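Local coordinates for protein (tenascin) (Gallus gallus, PDB 1QR4) that serves as an adhesion protein of the extracellular matrix and, through this pair of fibronectin type III domains, probably binds heparin and contactin, at residues N9-V15 with S84-K90; P18-L23 with G91-S97; R38-V42 with F60-L65; I101-T107 with I176-T182. Residues are numbered along the deposited sequence.

Interaction 1. Residues N9-V15 with S84-K90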
loop_
_atom_site.group_PDB
_atom_site.type_symbol
_atom_site.label_atom_id
_atom_site.label_comp_id
_atom_site.label_asym_id
_atom_site.label_seq_id
_atom_site.Cartn_x
_atom_site.Cartn_y
_atom_site.Cartn_z
ATOM N N ASN A 9 -10.826 -29.040 -0.433
ATOM C CA ASN A 9 -9.971 -27.861 -0.260
ATOM C C ASN A 9 -10.756 -26.589 0.079
ATOM O O ASN A 9 -11.974 -26.536 -0.096
ATOM C CB ASN A 9 -9.113 -27.628 -1.507
ATOM C CG ASN A 9 -9.914 -27.135 -2.689
ATOM O OD1 ASN A 9 -11.128 -27.318 -2.762
ATOM N ND2 ASN A 9 -9.232 -26.509 -3.630
ATOM N N PRO A 10 -10.071 -25.567 0.621
ATOM C CA PRO A 10 -10.714 -24.302 0.977
ATOM C C PRO A 10 -11.163 -23.638 -0.306
ATOM O O PRO A 10 -10.365 -23.469 -1.218
ATOM C CB PRO A 10 -9.568 -23.509 1.598
ATOM C CG PRO A 10 -8.711 -24.565 2.196
ATOM C CD PRO A 10 -8.679 -25.588 1.096
ATOM N N LYS A 11 -12.431 -23.268 -0.394
ATOM C CA LYS A 11 -12.912 -22.626 -1.608
ATOM C C LYS A 11 -12.908 -21.102 -1.531
ATOM O O LYS A 11 -12.721 -20.515 -0.469
ATOM C CB LYS A 11 -14.312 -23.130 -1.958
ATOM C CG LYS A 11 -14.410 -24.643 -2.030
ATOM C CD LYS A 11 -15.749 -25.118 -2.593
ATOM C CE LYS A 11 -15.745 -25.150 -4.120
ATOM N NZ LYS A 11 -14.719 -26.090 -4.657
ATOM N N ASP A 12 -13.104 -20.483 -2.688
ATOM C CA ASP A 12 -13.152 -19.038 -2.860
ATOM C C ASP A 12 -12.217 -18.173 -2.039
ATOM O O ASP A 12 -12.652 -17.341 -1.249
ATOM C CB ASP A 12 -14.591 -18.535 -2.758
ATOM C CG ASP A 12 -15.480 -19.115 -3.846
ATOM O OD1 ASP A 12 -15.397 -18.638 -5.001
ATOM O OD2 ASP A 12 -16.234 -20.068 -3.553
ATOM N N LEU A 13 -10.924 -18.367 -2.260
ATOM C CA LEU A 13 -9.900 -17.590 -1.589
ATOM C C LEU A 13 -9.749 -16.263 -2.330
ATOM O O LEU A 13 -9.376 -16.230 -3.504
ATOM C CB LEU A 13 -8.576 -18.347 -1.602
ATOM C CG LEU A 13 -7.356 -17.671 -0.952
ATOM C CD1 LEU A 13 -7.616 -17.435 0.540
ATOM C CD2 LEU A 13 -6.102 -18.538 -1.137
ATOM N N GLU A 14 -10.103 -15.175 -1.653
ATOM C CA GLU A 14 -10.002 -13.835 -2.228
ATOM C C GLU A 14 -9.250 -12.867 -1.305
ATOM O O GLU A 14 -9.279 -13.014 -0.080
ATOM C CB GLU A 14 -11.395 -13.280 -2.553
ATOM C CG GLU A 14 -12.327 -13.127 -1.358
ATOM C CD GLU A 14 -13.592 -12.332 -1.688
ATOM O OE1 GLU A 14 -13.490 -11.302 -2.406
ATOM O OE2 GLU A 14 -14.687 -12.734 -1.229
ATOM N N VAL A 15 -8.542 -11.914 -1.910
ATOM C CA VAL A 15 -7.789 -10.898 -1.175
ATOM C C VAL A 15 -8.475 -9.535 -1.296
ATOM O O VAL A 15 -8.861 -9.100 -2.384
ATOM C CB VAL A 15 -6.349 -10.807 -1.679
ATOM C CG1 VAL A 15 -6.334 -10.688 -3.184
ATOM C CG2 VAL A 15 -5.652 -9.630 -1.064
ATOM N N SER A 84 -4.766 -30.915 2.123
ATOM C CA SER A 84 -5.704 -30.931 1.004
ATOM C C SER A 84 -5.075 -30.347 -0.281
ATOM O O SER A 84 -3.857 -30.104 -0.350
ATOM C CB SER A 84 -6.966 -30.145 1.379
ATOM O OG SER A 84 -6.688 -28.761 1.555
ATOM N N LYS A 85 -5.899 -30.183 -1.313
ATOM C CA LYS A 85 -5.445 -29.607 -2.571
ATOM C C LYS A 85 -5.310 -28.115 -2.295
ATOM O O LYS A 85 -6.201 -27.518 -1.689
ATOM C CB LYS A 85 -6.498 -29.822 -3.641
ATOM C CG LYS A 85 -6.166 -29.196 -4.953
ATOM C CD LYS A 85 -7.432 -28.858 -5.704
ATOM C CE LYS A 85 -7.103 -28.039 -6.943
ATOM N NZ LYS A 85 -6.227 -26.873 -6.606
ATOM N N PRO A 86 -4.207 -27.488 -2.739
ATOM C CA PRO A 86 -3.974 -26.055 -2.520
ATOM C C PRO A 86 -4.920 -25.149 -3.275
ATOM O O PRO A 86 -5.237 -25.406 -4.441
ATOM C CB PRO A 86 -2.557 -25.842 -3.053
ATOM C CG PRO A 86 -1.945 -27.201 -3.012
ATOM C CD PRO A 86 -3.069 -28.090 -3.450
ATOM N N THR A 87 -5.384 -24.108 -2.595
ATOM C CA THR A 87 -6.239 -23.115 -3.218
ATOM C C THR A 87 -5.292 -21.924 -3.398
ATOM O O THR A 87 -4.677 -21.465 -2.437
ATOM C CB THR A 87 -7.411 -22.782 -2.329
ATOM O OG1 THR A 87 -8.058 -24.001 -1.962
ATOM C CG2 THR A 87 -8.408 -21.912 -3.065
ATOM N N THR A 88 -5.135 -21.457 -4.632
ATOM C CA THR A 88 -4.196 -20.382 -4.891
ATOM C C THR A 88 -4.706 -19.110 -5.544
ATOM O O THR A 88 -5.637 -19.133 -6.355
ATOM C CB THR A 88 -3.018 -20.912 -5.721
ATOM O OG1 THR A 88 -2.315 -21.909 -4.964
ATOM C CG2 THR A 88 -2.053 -19.794 -6.085
ATOM N N ILE A 89 -4.099 -17.995 -5.143
ATOM C CA ILE A 89 -4.399 -16.675 -5.683
ATOM C C ILE A 89 -3.153 -15.810 -5.577
ATOM O O ILE A 89 -2.198 -16.127 -4.852
ATOM C CB ILE A 89 -5.508 -15.898 -4.918
ATOM C CG1 ILE A 89 -5.113 -15.703 -3.454
ATOM C CG2 ILE A 89 -6.851 -16.546 -5.084
ATOM C CD1 ILE A 89 -5.674 -14.439 -2.826
ATOM N N LYS A 90 -3.200 -14.693 -6.293
ATOM C CA LYS A 90 -2.131 -13.720 -6.295
ATOM C C LYS A 90 -2.685 -12.394 -5.802
ATOM O O LYS A 90 -3.831 -12.024 -6.064
ATOM C CB LYS A 90 -1.543 -13.557 -7.690
ATOM C CG LYS A 90 -0.740 -14.749 -8.156
ATOM C CD LYS A 90 -0.136 -14.512 -9.533
ATOM C CE LYS A 90 0.703 -15.701 -9.965
ATOM N NZ LYS A 90 -0.093 -16.962 -9.959
#
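Asn9 opens the contact: its CB lies only 2.9 Å from Lys85 O, and its ND2 is 3.6 Å from Lys85 CD. Pro10 follows with the sole hydrogen bond between the segments, a very short one in which Thr87 OG1 donates to Pro10 O at 2.5 Å; Pro10 CD also lies 3.8 Å from Ser84 OG, a hydroxyl held by Ala77 N. Lys11 and Asp12 both point away; Asp12 has a positive phi (37°), consistent with a local break in alternation before Leu13, which points toward the other segment. There Leu13 CB packs 3.9 Å from Thr87 CG2 and Leu13 CD2 3.8 Å from Ile89 CG1, while Leu13 O is 3.0 Å from Ile89 CG2. Glu14 faces outward, and Val15 ends the row with CG1 3.8 Å from Ile89 CD1. The short strands run 7.2 Å apart at 22°, nearly parallel, yet share no backbone hydrogen bond: Glu14 pairs with Arg26, and Thr87 and Ile89 with Leu75 and Ile73. Ser84, Lys85 and Lys90 belong to a putative heparin-binding site. Edge strands A and G, from different sheets, here meet through side chains at one side of a fibronectin type III beta sandwich.

Interaction 2. Residues P18-L23 with G91-S97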
loop_
_atom_site.group_PDB
_atom_site.type_symbol
_atom_site.label_atom_id
_atom_site.label_comp_id
_atom_site.label_asym_id
_atom_site.label_seq_id
_atom_site.Cartn_x
_atom_site.Cartn_y
_atom_site.Cartn_z
ATOM N N PRO A 18 -6.138 -3.960 -0.035
ATOM C CA PRO A 18 -4.680 -3.853 -0.171
ATOM C C PRO A 18 -4.085 -2.649 0.575
ATOM O O PRO A 18 -4.573 -1.519 0.478
ATOM C CB PRO A 18 -4.486 -3.700 -1.683
ATOM C CG PRO A 18 -5.622 -4.479 -2.256
ATOM C CD PRO A 18 -6.780 -4.065 -1.361
ATOM N N THR A 19 -3.033 -2.925 1.330
ATOM C CA THR A 19 -2.305 -1.923 2.097
ATOM C C THR A 19 -0.857 -1.987 1.596
ATOM O O THR A 19 -0.576 -2.669 0.612
ATOM C CB THR A 19 -2.442 -2.237 3.614
ATOM O OG1 THR A 19 -3.700 -1.726 4.075
ATOM C CG2 THR A 19 -1.310 -1.657 4.458
ATOM N N GLU A 20 0.028 -1.188 2.177
ATOM C CA GLU A 20 1.437 -1.178 1.792
ATOM C C GLU A 20 2.159 -2.360 2.401
ATOM O O GLU A 20 3.160 -2.849 1.864
ATOM C CB GLU A 20 2.122 0.085 2.325
ATOM C CG GLU A 20 2.014 1.304 1.440
ATOM C CD GLU A 20 2.546 2.556 2.108
ATOM O OE1 GLU A 20 3.573 2.468 2.820
ATOM O OE2 GLU A 20 1.932 3.624 1.918
ATOM N N THR A 21 1.631 -2.826 3.519
ATOM C CA THR A 21 2.272 -3.885 4.245
ATOM C C THR A 21 1.318 -5.040 4.578
ATOM O O THR A 21 1.740 -6.064 5.125
ATOM C CB THR A 21 2.927 -3.242 5.511
ATOM O OG1 THR A 21 3.691 -4.205 6.239
ATOM C CG2 THR A 21 1.863 -2.624 6.415
ATOM N N THR A 22 0.041 -4.901 4.227
ATOM C CA THR A 22 -0.911 -5.969 4.515
ATOM C C THR A 22 -1.845 -6.326 3.385
ATOM O O THR A 22 -2.051 -5.561 2.456
ATOM C CB THR A 22 -1.832 -5.660 5.711
ATOM O OG1 THR A 22 -2.843 -4.732 5.311
ATOM C CG2 THR A 22 -1.057 -5.096 6.867
ATOM N N LEU A 23 -2.451 -7.498 3.538
ATOM C CA LEU A 23 -3.435 -8.038 2.616
ATOM C C LEU A 23 -4.434 -8.738 3.486
ATOM O O LEU A 23 -4.065 -9.400 4.454
ATOM C CB LEU A 23 -2.812 -9.038 1.660
ATOM C CG LEU A 23 -2.008 -8.411 0.524
ATOM C CD1 LEU A 23 -1.257 -9.497 -0.216
ATOM C CD2 LEU A 23 -2.921 -7.642 -0.416
ATOM N N GLY A 91 -1.866 -11.706 -5.031
ATOM C CA GLY A 91 -2.252 -10.423 -4.493
ATOM C C GLY A 91 -0.989 -9.605 -4.358
ATOM O O GLY A 91 0.043 -10.095 -3.889
ATOM N N SER A 92 -1.044 -8.377 -4.845
ATOM C CA SER A 92 0.095 -7.496 -4.758
ATOM C C SER A 92 -0.234 -6.360 -3.802
ATOM O O SER A 92 -1.384 -5.921 -3.724
ATOM C CB SER A 92 0.431 -6.955 -6.140
ATOM O OG SER A 92 -0.731 -6.458 -6.771
ATOM N N THR A 93 0.756 -5.945 -3.017
ATOM C CA THR A 93 0.578 -4.835 -2.076
ATOM C C THR A 93 0.568 -3.532 -2.873
ATOM O O THR A 93 1.044 -3.496 -4.015
ATOM C CB THR A 93 1.728 -4.753 -1.055
ATOM O OG1 THR A 93 2.982 -4.886 -1.736
ATOM C CG2 THR A 93 1.591 -5.831 0.003
ATOM N N VAL A 94 0.019 -2.473 -2.283
ATOM C CA VAL A 94 -0.026 -1.186 -2.961
ATOM C C VAL A 94 1.332 -0.492 -2.858
ATOM O O VAL A 94 2.080 -0.748 -1.928
ATOM C CB VAL A 94 -1.106 -0.292 -2.355
ATOM C CG1 VAL A 94 -0.788 0.001 -0.910
ATOM C CG2 VAL A 94 -1.215 0.997 -3.145
ATOM N N VAL A 95 1.660 0.362 -3.822
ATOM C CA VAL A 95 2.931 1.094 -3.800
ATOM C C VAL A 95 3.060 1.920 -2.509
ATOM O O VAL A 95 2.053 2.337 -1.927
ATOM C CB VAL A 95 3.075 2.010 -5.051
ATOM C CG1 VAL A 95 1.909 2.978 -5.145
ATOM C CG2 VAL A 95 4.396 2.758 -5.024
ATOM N N GLY A 96 4.296 2.120 -2.053
ATOM C CA GLY A 96 4.536 2.878 -0.830
ATOM C C GLY A 96 4.383 4.399 -0.848
ATOM O O GLY A 96 4.677 5.060 -1.854
ATOM N N SER A 97 3.913 4.944 0.280
ATOM C CA SER A 97 3.730 6.393 0.472
ATOM C C SER A 97 5.073 7.040 0.818
ATOM O O SER A 97 5.931 6.376 1.415
ATOM C CB SER A 97 2.832 6.671 1.689
ATOM O OG SER A 97 1.516 6.188 1.545
HETATM O O HOH W 1 -0.355 3.069 -0.036
#
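At the end of the first fibronectin type III domain, the A-B turn packs against the tail of strand G and the linker to the second domain. The turn is drawn together by Thr19 N donating to Thr22 O at 3.0 Å, and it docks through Val94 N, which donates to Thr19 O at 3.0 Å and 163°. Leu23, in the m,t rotamer, lays CD1 3.9 Å from Gly91 O and CD2 4.0 Å from Ser92 O; a CB on Gly91 would come 3.6 Å from that CD1. Thr93 (p) puts CB 3.5 Å from Thr19 O, while its OG1 bonds with Asp66 O and Thr69 N. Val94 (p) sets CG1 3.4 Å from Glu20 N and 3.9 Å from Glu20 CG. Glu20 has the most surface buried by the contact: CA-to-CB points away, but m,t torsions carry the chain along the linker, with CG 3.5 Å from Val95 O and CD 3.6 Å from Gly96 CA. Its OE2 accepts a weak bond from Ser97 N at 2.9 Å; Ser97 OG is hydrogen-bonded to Glu174 O and lies 2.6 Å from that OE2. One water donates to Glu20 OE2 and Val95 O, each at 3.1 Å.

Interaction 3. Residues R38-V42 with F60-L65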
loop_
_atom_site.group_PDB
_atom_site.type_symbol
_atom_site.label_atom_id
_atom_site.label_comp_id
_atom_site.label_asym_id
_atom_site.label_seq_id
_atom_site.Cartn_x
_atom_site.Cartn_y
_atom_site.Cartn_z
ATOM N N ARG A 38 -2.936 -24.065 6.701
ATOM C CA ARG A 38 -1.554 -23.669 6.555
ATOM C C ARG A 38 -1.566 -22.687 5.405
ATOM O O ARG A 38 -2.094 -22.972 4.337
ATOM C CB ARG A 38 -0.662 -24.854 6.235
ATOM C CG ARG A 38 0.789 -24.473 6.060
ATOM C CD ARG A 38 1.573 -25.635 5.523
ATOM N NE ARG A 38 2.548 -25.200 4.531
ATOM C CZ ARG A 38 3.705 -25.812 4.291
ATOM N NH1 ARG A 38 4.047 -26.900 4.977
ATOM N NH2 ARG A 38 4.531 -25.320 3.374
ATOM N N LEU A 39 -1.055 -21.493 5.660
ATOM C CA LEU A 39 -1.016 -20.443 4.657
ATOM C C LEU A 39 0.419 -20.216 4.291
ATOM O O LEU A 39 1.252 -20.015 5.169
ATOM C CB LEU A 39 -1.587 -19.153 5.238
ATOM C CG LEU A 39 -1.507 -17.872 4.423
ATOM C CD1 LEU A 39 -2.415 -17.989 3.251
ATOM C CD2 LEU A 39 -1.920 -16.687 5.271
ATOM N N THR A 40 0.729 -20.347 3.009
ATOM C CA THR A 40 2.083 -20.093 2.534
ATOM C C THR A 40 1.947 -19.002 1.493
ATOM O O THR A 40 0.906 -18.866 0.853
ATOM C CB THR A 40 2.749 -21.339 1.900
ATOM O OG1 THR A 40 1.906 -21.864 0.873
ATOM C CG2 THR A 40 2.993 -22.426 2.941
ATOM N N TYR A 41 2.965 -18.171 1.389
ATOM C CA TYR A 41 2.966 -17.090 0.421
ATOM C C TYR A 41 4.413 -16.839 0.088
ATOM O O TYR A 41 5.254 -16.770 0.984
ATOM C CB TYR A 41 2.321 -15.820 0.995
ATOM C CG TYR A 41 2.976 -15.254 2.246
ATOM C CD1 TYR A 41 2.573 -15.669 3.514
ATOM C CD2 TYR A 41 3.959 -14.264 2.160
ATOM C CE1 TYR A 41 3.124 -15.111 4.663
ATOM C CE2 TYR A 41 4.520 -13.696 3.301
ATOM C CZ TYR A 41 4.097 -14.124 4.553
ATOM O OH TYR A 41 4.643 -13.572 5.695
ATOM N N VAL A 42 4.722 -16.747 -1.198
ATOM C CA VAL A 42 6.100 -16.522 -1.584
ATOM C C VAL A 42 6.230 -15.197 -2.305
ATOM O O VAL A 42 5.292 -14.745 -2.953
ATOM C CB VAL A 42 6.669 -17.714 -2.439
ATOM C CG1 VAL A 42 6.004 -19.019 -2.037
ATOM C CG2 VAL A 42 6.505 -17.474 -3.916
ATOM N N PHE A 60 -8.358 -13.564 7.702
ATOM C CA PHE A 60 -7.066 -13.390 8.355
ATOM C C PHE A 60 -6.334 -12.279 7.639
ATOM O O PHE A 60 -6.303 -12.262 6.409
ATOM C CB PHE A 60 -6.262 -14.690 8.255
ATOM C CG PHE A 60 -4.787 -14.538 8.536
ATOM C CD1 PHE A 60 -3.916 -14.088 7.547
ATOM C CD2 PHE A 60 -4.270 -14.866 9.783
ATOM C CE1 PHE A 60 -2.554 -13.965 7.797
ATOM C CE2 PHE A 60 -2.907 -14.744 10.047
ATOM C CZ PHE A 60 -2.049 -14.292 9.053
ATOM N N ILE A 61 -5.764 -11.346 8.407
ATOM C CA ILE A 61 -5.005 -10.227 7.831
ATOM C C ILE A 61 -3.538 -10.599 7.747
ATOM O O ILE A 61 -2.876 -10.839 8.759
ATOM C CB ILE A 61 -5.104 -8.930 8.662
ATOM C CG1 ILE A 61 -6.558 -8.487 8.820
ATOM C CG2 ILE A 61 -4.327 -7.822 7.968
ATOM C CD1 ILE A 61 -7.169 -7.981 7.558
ATOM N N LEU A 62 -3.049 -10.682 6.524
ATOM C CA LEU A 62 -1.661 -11.020 6.289
ATOM C C LEU A 62 -0.839 -9.751 6.510
ATOM O O LEU A 62 -1.164 -8.691 5.983
ATOM C CB LEU A 62 -1.521 -11.534 4.867
ATOM C CG LEU A 62 -0.221 -12.217 4.497
ATOM C CD1 LEU A 62 0.256 -13.149 5.604
ATOM C CD2 LEU A 62 -0.489 -12.978 3.222
ATOM N N ARG A 63 0.220 -9.853 7.302
ATOM C CA ARG A 63 1.046 -8.683 7.602
ATOM C C ARG A 63 2.552 -8.909 7.468
ATOM O O ARG A 63 3.038 -10.054 7.418
ATOM C CB ARG A 63 0.742 -8.202 9.030
ATOM C CG ARG A 63 -0.668 -7.650 9.246
ATOM C CD ARG A 63 -0.969 -7.495 10.729
ATOM N NE ARG A 63 -1.120 -8.788 11.394
ATOM C CZ ARG A 63 -2.238 -9.211 11.981
ATOM N NH1 ARG A 63 -3.318 -8.438 11.999
ATOM N NH2 ARG A 63 -2.287 -10.421 12.526
ATOM N N GLY A 64 3.289 -7.801 7.437
ATOM C CA GLY A 64 4.738 -7.873 7.344
ATOM C C GLY A 64 5.259 -8.009 5.935
ATOM O O GLY A 64 6.379 -8.459 5.713
ATOM N N LEU A 65 4.452 -7.561 4.985
ATOM C CA LEU A 65 4.802 -7.640 3.580
ATOM C C LEU A 65 5.534 -6.381 3.094
ATOM O O LEU A 65 5.629 -5.393 3.820
ATOM C CB LEU A 65 3.518 -7.866 2.766
ATOM C CG LEU A 65 2.555 -8.941 3.285
ATOM C CD1 LEU A 65 1.380 -9.070 2.337
ATOM C CD2 LEU A 65 3.276 -10.263 3.443
#
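Large side chains bridge a wide gap here, for the short strands 38-42 and 60-63 pass 10.7 Å apart at 34° and their nearest CA atoms, those of Leu39 and Leu62, are 9.6 Å from each other. Leu39 and Tyr41 form the bumps on one side. Leu39 (t,p) pushes CD2 into the notch between Phe60 and Leu62, 3.8 Å from Phe60 CE1 and 4.2 Å from Leu62 CD1. Tyr41 (p) lays one side of its ring against Leu62 and Leu65: CE1 is 3.6 Å from Leu62 CD1, with Leu62 CD2 over the ring face, and CE2 is 3.7 Å from Leu65 CD2. No hydrogen bond joins the segments, and the fit is mainly apolar. This is the interior of a fibronectin type III sandwich, where strand C of the four-stranded sheet faces strand E of the three-stranded one; Leu25 and Ile73 close round Leu39, and Leu23 and Tyr71 round Leu65. Gly64, at phi/psi 85°/24°, turns the chain beyond strand E, so that Leu65 leaves the strand yet its m,t side chain still reaches the Tyr41 ring. Alternation sends Arg38, Thr40 and Val42 to the outer face of their sheet, where Arg38, a member of the putative heparin-binding site, makes a salt bridge with Glu50.

Interaction 4. Residues I101-T107 with I176-T182; sequences ISFSDIT and ISGILKT
Phe103, Ile101 and Ile106 carry this contact. Strands 101-104 and 176-181 are extended and run nearly parallel, axes 7.0 Å distant at 25°; Ile101 stands opposite Gly178 (CA-CA 6.3 Å) and Phe103 opposite Leu180 (7.0 Å). Phe103 (chi1 -57°, chi2 -67°) brings CE2 to 3.0 Å from Ile179 O, and Leu180 CD1 (t,p rotamer) makes a CH-pi contact over the ring face, 3.9 Å from the centroid. Ile101 (t,t) has CG2 3.4 Å from Ser177 O and CB 4.1 Å from Ile176 CD1. Gly178 leaves room for Ile101 and Phe103: a CB would clash with Ile101 CG2 and crowd Phe103 CE2. No hydrogen bond crosses: edge strands A and G of the two sheets meet at one side of the second fibronectin type III sandwich, where Ser102 and Ser104 pair with Ser114 and Thr112, and Gly178 and Leu180 with Val162 and Tyr160. Asp105 (phi/psi 48°/42°) then turns the chain, and Ile106 (m,m) points back, with CD1 3.6 Å from Leu180 CD1 and CG2 3.2 Å from Lys181 O.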
loop_
_atom_site.group_PDB
_atom_site.type_symbol
_atom_site.label_atom_id
_atom_site.label_comp_id
_atom_site.label_asym_id
_atom_site.label_seq_id
_atom_site.Cartn_x
_atom_site.Cartn_y
_atom_site.Cartn_z
ATOM N N ILE A 101 6.725 14.842 4.719
ATOM C CA ILE A 101 6.603 16.073 3.970
ATOM C C ILE A 101 7.226 17.213 4.778
ATOM O O ILE A 101 7.022 17.314 5.993
ATOM C CB ILE A 101 5.133 16.353 3.613
ATOM C CG1 ILE A 101 5.030 17.570 2.702
ATOM C CG2 ILE A 101 4.294 16.496 4.866
ATOM C CD1 ILE A 101 3.617 17.837 2.222
ATOM N N SER A 102 8.061 18.013 4.125
ATOM C CA SER A 102 8.705 19.135 4.785
ATOM C C SER A 102 8.648 20.363 3.896
ATOM O O SER A 102 8.566 20.262 2.669
ATOM C CB SER A 102 10.152 18.800 5.143
ATOM O OG SER A 102 10.940 18.614 3.986
ATOM N N PHE A 103 8.645 21.528 4.529
ATOM C CA PHE A 103 8.591 22.787 3.809
ATOM C C PHE A 103 9.807 23.646 4.134
ATOM O O PHE A 103 10.356 23.582 5.247
ATOM C CB PHE A 103 7.308 23.522 4.160
ATOM C CG PHE A 103 6.091 22.733 3.878
ATOM C CD1 PHE A 103 5.746 22.425 2.571
ATOM C CD2 PHE A 103 5.298 22.264 4.914
ATOM C CE1 PHE A 103 4.620 21.657 2.294
ATOM C CE2 PHE A 103 4.170 21.490 4.650
ATOM C CZ PHE A 103 3.830 21.186 3.333
ATOM N N SER A 104 10.244 24.413 3.138
ATOM C CA SER A 104 11.394 25.302 3.267
ATOM C C SER A 104 11.318 26.400 2.205
ATOM O O SER A 104 10.437 26.373 1.339
ATOM C CB SER A 104 12.704 24.526 3.103
ATOM O OG SER A 104 12.927 24.178 1.746
ATOM N N ASP A 105 12.230 27.369 2.304
ATOM C CA ASP A 105 12.319 28.487 1.374
ATOM C C ASP A 105 10.950 29.103 1.163
ATOM O O ASP A 105 10.566 29.426 0.028
ATOM C CB ASP A 105 12.887 28.028 0.032
ATOM C CG ASP A 105 14.146 27.185 0.178
ATOM O OD1 ASP A 105 14.515 26.802 1.312
ATOM O OD2 ASP A 105 14.768 26.889 -0.865
ATOM N N ILE A 106 10.204 29.243 2.257
ATOM C CA ILE A 106 8.868 29.818 2.183
ATOM C C ILE A 106 8.996 31.260 1.764
ATOM O O ILE A 106 10.063 31.859 1.925
ATOM C CB ILE A 106 8.137 29.777 3.528
ATOM C CG1 ILE A 106 8.295 28.397 4.178
ATOM C CG2 ILE A 106 6.657 30.095 3.320
ATOM C CD1 ILE A 106 7.803 27.250 3.331
ATOM N N THR A 107 7.918 31.815 1.223
ATOM C CA THR A 107 7.916 33.196 0.764
ATOM C C THR A 107 6.484 33.656 0.687
ATOM O O THR A 107 5.571 32.946 1.098
ATOM C CB THR A 107 8.577 33.317 -0.639
ATOM O OG1 THR A 107 9.917 32.817 -0.570
ATOM C CG2 THR A 107 8.640 34.767 -1.119
ATOM N N ILE A 176 0.410 11.512 1.855
ATOM C CA ILE A 176 0.878 12.051 3.131
ATOM C C ILE A 176 0.601 13.531 2.937
ATOM O O ILE A 176 0.568 14.011 1.801
ATOM C CB ILE A 176 2.386 11.894 3.329
ATOM C CG1 ILE A 176 3.129 12.483 2.138
ATOM C CG2 ILE A 176 2.744 10.452 3.540
ATOM C CD1 ILE A 176 4.609 12.472 2.306
ATOM N N SER A 177 0.361 14.261 4.011
ATOM C CA SER A 177 0.126 15.670 3.817
ATOM C C SER A 177 0.686 16.536 4.913
ATOM O O SER A 177 1.113 16.054 5.954
ATOM C CB SER A 177 -1.356 15.949 3.612
ATOM O OG SER A 177 -2.080 15.718 4.800
ATOM N N GLY A 178 0.717 17.830 4.634
ATOM C CA GLY A 178 1.202 18.792 5.590
ATOM C C GLY A 178 0.572 20.126 5.271
ATOM O O GLY A 178 -0.007 20.309 4.198
ATOM N N ILE A 179 0.629 21.042 6.229
ATOM C CA ILE A 179 0.084 22.383 6.036
ATOM C C ILE A 179 1.211 23.307 5.595
ATOM O O ILE A 179 2.311 23.271 6.156
ATOM C CB ILE A 179 -0.490 22.978 7.339
ATOM C CG1 ILE A 179 -1.596 22.082 7.925
ATOM C CG2 ILE A 179 -0.992 24.394 7.062
ATOM C CD1 ILE A 179 -3.007 22.397 7.436
ATOM N N LEU A 180 0.948 24.101 4.568
ATOM C CA LEU A 180 1.933 25.054 4.090
ATOM C C LEU A 180 1.406 26.457 4.352
ATOM O O LEU A 180 0.345 26.834 3.840
ATOM C CB LEU A 180 2.195 24.889 2.601
ATOM C CG LEU A 180 3.178 25.947 2.094
ATOM C CD1 LEU A 180 4.536 25.754 2.766
ATOM C CD2 LEU A 180 3.294 25.872 0.585
ATOM N N LYS A 181 2.158 27.212 5.151
ATOM C CA LYS A 181 1.829 28.584 5.521
ATOM C C LYS A 181 2.672 29.558 4.713
ATOM O O LYS A 181 3.887 29.649 4.912
ATOM C CB LYS A 181 2.083 28.798 7.017
ATOM C CG LYS A 181 3.052 27.808 7.683
ATOM C CD LYS A 181 4.487 27.900 7.165
ATOM C CE LYS A 181 5.355 26.776 7.745
ATOM N NZ LYS A 181 4.878 25.406 7.388
ATOM N N THR A 182 2.017 30.286 3.810
ATOM C CA THR A 182 2.680 31.265 2.937
ATOM C C THR A 182 3.292 32.468 3.663
ATOM O O THR A 182 2.529 33.275 4.246
ATOM C CB THR A 182 1.721 31.786 1.822
ATOM O OG1 THR A 182 0.389 31.927 2.338
ATOM C CG2 THR A 182 1.712 30.843 0.635
#

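How the interactions relate
Interactions 1 and 3 lie in the first fibronectin type III domain, interaction 4 in the second, and interaction 2 at the junction. Interactions 1 and 2 share strand 87-92, their segments alternate along the chain, and they touch through Val15 CG2 and Leu23 CD2 at 3.4 Å. Interaction 3 falls between the segments of both; its centre is about 12 Å from that of interaction 2, and strands 22-28 and 59-63 are sheet neighbours. Interaction 4 comes last, its centre about 47 Å from that of interaction 1, its counterpart in the other domain. Interaction 2 meets interaction 4 through Ser97 CB and Ile176 CG2 at 4.2 Å, between two sandwiches consecutive in the chain.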